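PDB 3EUR: uncharacterized protein from Bacteroides fragilis, which is of unknown function but has a thioredoxin-like domain, consistent with, though not proof of, a role in thiol-disulfide chemistry. Local coordinates for residues L35-N40 and P115-L120. Sequence-based numbering, arbitrary orientation. Where two conformers were deposited one is given.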
loop_
_atom_site.group_PDB
_atom_site.type_symbol
_atom_site.label_atom_id
_atom_site.label_comp_id
_atom_site.label_asym_id
_atom_site.label_seq_id
_atom_site.Cartn_x
_atom_site.Cartn_y
_atom_site.Cartn_z
ATOM N N LEU A 35 -1.258 -1.227 5.854
ATOM C CA LEU A 35 -1.807 -0.179 5.028
ATOM C C LEU A 35 -1.233 -0.349 3.626
ATOM O O LEU A 35 -0.061 -0.079 3.402
ATOM C CB LEU A 35 -1.487 1.202 5.603
ATOM C CG LEU A 35 -2.164 2.386 4.898
ATOM C CD1 LEU A 35 -3.687 2.241 4.871
ATOM C CD2 LEU A 35 -1.756 3.686 5.645
ATOM N N LEU A 36 -2.048 -0.931 2.750
ATOM C CA LEU A 36 -1.662 -1.181 1.396
ATOM C C LEU A 36 -1.913 0.083 0.565
ATOM O O LEU A 36 -3.024 0.583 0.528
ATOM C CB LEU A 36 -2.488 -2.362 0.836
ATOM C CG LEU A 36 -2.264 -2.725 -0.631
ATOM C CD1 LEU A 36 -0.837 -3.211 -0.845
ATOM C CD2 LEU A 36 -3.230 -3.792 -1.062
ATOM N N PHE A 37 -0.843 0.587 -0.024
ATOM C CA PHE A 37 -0.820 1.849 -0.721
ATOM C C PHE A 37 -0.468 1.610 -2.182
ATOM O O PHE A 37 0.693 1.446 -2.511
ATOM C CB PHE A 37 0.148 2.773 0.020
ATOM C CG PHE A 37 0.484 4.084 -0.662
ATOM C CD1 PHE A 37 -0.363 4.736 -1.562
ATOM C CD2 PHE A 37 1.664 4.733 -0.317
ATOM C CE1 PHE A 37 0.008 5.933 -2.129
ATOM C CE2 PHE A 37 2.024 5.930 -0.891
ATOM C CZ PHE A 37 1.187 6.540 -1.784
ATOM N N ILE A 38 -1.477 1.566 -3.051
ATOM C CA ILE A 38 -1.273 1.321 -4.491
ATOM C C ILE A 38 -1.007 2.647 -5.135
ATOM O O ILE A 38 -1.810 3.557 -5.013
ATOM C CB ILE A 38 -2.467 0.614 -5.124
ATOM C CG1 ILE A 38 -2.920 -0.593 -4.305
ATOM C CG2 ILE A 38 -2.138 0.265 -6.558
ATOM C CD1 ILE A 38 -4.198 -1.285 -4.803
ATOM N N ASN A 39 0.130 2.801 -5.800
ATOM C CA ASN A 39 0.600 4.146 -6.203
ATOM C C ASN A 39 1.206 4.056 -7.586
ATOM O O ASN A 39 1.662 2.990 -8.016
ATOM C CB ASN A 39 1.626 4.628 -5.195
ATOM C CG ASN A 39 2.843 3.784 -5.170
ATOM O OD1 ASN A 39 2.975 2.825 -4.374
ATOM N ND2 ASN A 39 3.716 4.044 -6.057
ATOM N N ASN A 40 1.213 5.173 -8.279
ATOM C CA ASN A 40 2.039 5.297 -9.477
ATOM C C ASN A 40 2.591 6.630 -9.226
ATOM O O ASN A 40 1.862 7.621 -9.307
ATOM C CB ASN A 40 1.241 5.238 -10.807
ATOM C CG ASN A 40 2.150 5.357 -11.987
ATOM O OD1 ASN A 40 3.127 6.107 -11.935
ATOM N ND2 ASN A 40 1.867 4.604 -13.052
ATOM N N PRO A 115 -3.921 7.124 -6.668
ATOM C CA PRO A 115 -3.533 6.297 -5.515
ATOM C C PRO A 115 -4.701 5.859 -4.682
ATOM O O PRO A 115 -5.639 6.546 -4.521
ATOM C CB PRO A 115 -2.681 7.257 -4.693
ATOM C CG PRO A 115 -3.213 8.559 -5.002
ATOM C CD PRO A 115 -3.543 8.514 -6.433
ATOM N N THR A 116 -4.582 4.642 -4.158
ATOM C CA THR A 116 -5.621 4.033 -3.340
ATOM C C THR A 116 -5.069 3.272 -2.135
ATOM O O THR A 116 -4.041 2.598 -2.191
ATOM C CB THR A 116 -6.501 3.079 -4.172
ATOM O OG1 THR A 116 -6.653 3.598 -5.499
ATOM C CG2 THR A 116 -7.872 2.926 -3.532
ATOM N N LEU A 117 -5.790 3.400 -1.030
ATOM C CA LEU A 117 -5.462 2.755 0.234
ATOM C C LEU A 117 -6.430 1.664 0.600
ATOM O O LEU A 117 -7.637 1.817 0.464
ATOM C CB LEU A 117 -5.469 3.799 1.363
ATOM C CG LEU A 117 -4.479 4.934 1.262
ATOM C CD1 LEU A 117 -4.741 5.943 2.392
ATOM C CD2 LEU A 117 -3.038 4.446 1.339
ATOM N N TYR A 118 -5.884 0.559 1.093
ATOM C CA TYR A 118 -6.647 -0.475 1.791
ATOM C C TYR A 118 -6.054 -0.652 3.174
ATOM O O TYR A 118 -4.843 -0.721 3.302
ATOM C CB TYR A 118 -6.597 -1.841 1.070
ATOM C CG TYR A 118 -7.308 -1.919 -0.229
ATOM C CD1 TYR A 118 -8.484 -2.655 -0.310
ATOM C CD2 TYR A 118 -6.875 -1.250 -1.334
ATOM C CE1 TYR A 118 -9.193 -2.779 -1.470
ATOM C CE2 TYR A 118 -7.615 -1.334 -2.568
ATOM C CZ TYR A 118 -8.789 -2.084 -2.574
ATOM O OH TYR A 118 -9.533 -2.186 -3.752
ATOM N N LEU A 119 -6.902 -0.748 4.193
ATOM C CA LEU A 119 -6.453 -1.092 5.532
ATOM C C LEU A 119 -6.845 -2.528 5.789
ATOM O O LEU A 119 -8.014 -2.895 5.639
ATOM C CB LEU A 119 -7.049 -0.161 6.584
ATOM C CG LEU A 119 -6.530 -0.384 8.015
ATOM C CD1 LEU A 119 -5.116 -0.008 8.180
ATOM C CD2 LEU A 119 -7.442 0.341 9.032
ATOM N N LEU A 120 -5.846 -3.347 6.132
ATOM C CA LEU A 120 -6.001 -4.785 6.306
ATOM C C LEU A 120 -5.611 -5.196 7.728
ATOM O O LEU A 120 -4.682 -4.600 8.312
ATOM C CB LEU A 120 -5.088 -5.534 5.326
ATOM C CG LEU A 120 -5.136 -5.103 3.880
ATOM C CD1 LEU A 120 -4.127 -5.901 3.035
ATOM C CD2 LEU A 120 -6.512 -5.192 3.270
#
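Leu-35, Leu-36 and Tyr-118 bury the most surface where segment 35-38 of strand 33-38 runs antiparallel to strand 116-120, the two axes 162° apart. Leu-36 and Tyr-118 form a hydrogen-bonded pair: Leu-36 N donates to Tyr-118 O over 2.9 Å, nearly along the C=O axis, and the return bond from Tyr-118 N meets Leu-36 O in its carbonyl plane with a straighter N-H...O angle of 166°. Leu-36 O also receives a CA-H...O contact from Leu-117, CA to O 3.3 Å. Ile-38 and Thr-116 repeat the reciprocal pair two residues on, so four bonds fix the register. On the face of Leu-36, its CB abuts Tyr-118 CB at 4.1 Å. Tyr-118 CG stands anti to its own carbonyl carbon, and the ring crosses Ile-38 obliquely, CE2 being 4.1 Å from Ile-38 CD1; Tyr-109 meets this ring edge-to-face. This pairing belongs to the central sheet of the thioredoxin-like fold, in which strand 33-38 also bonds through its other edge to strand 68-74, while the cis peptide bond preceding Pro-115 is consistent with the cis-proline found before this strand in thioredoxins. On the opposite face, Leu-35 has CG anti to its backbone N (chi1 -173°), and its CD1 branch reaches over the neighbouring strand to 3.5 Å from Tyr-118 O, and also touches Leu-119 CD1. Leu-117 CD2 reaches back across the strands to Phe-37 CB at 3.8 Å, and it also approaches Leu-35 CG. The Phe-37 ring, with CG likewise anti to the backbone N, lies alongside Pro-115, whose CB meets the ring edge in plane, 3.9 Å from Phe-37 CE1. Helix 44-55 packs on this side through Met-49 and Leu-53.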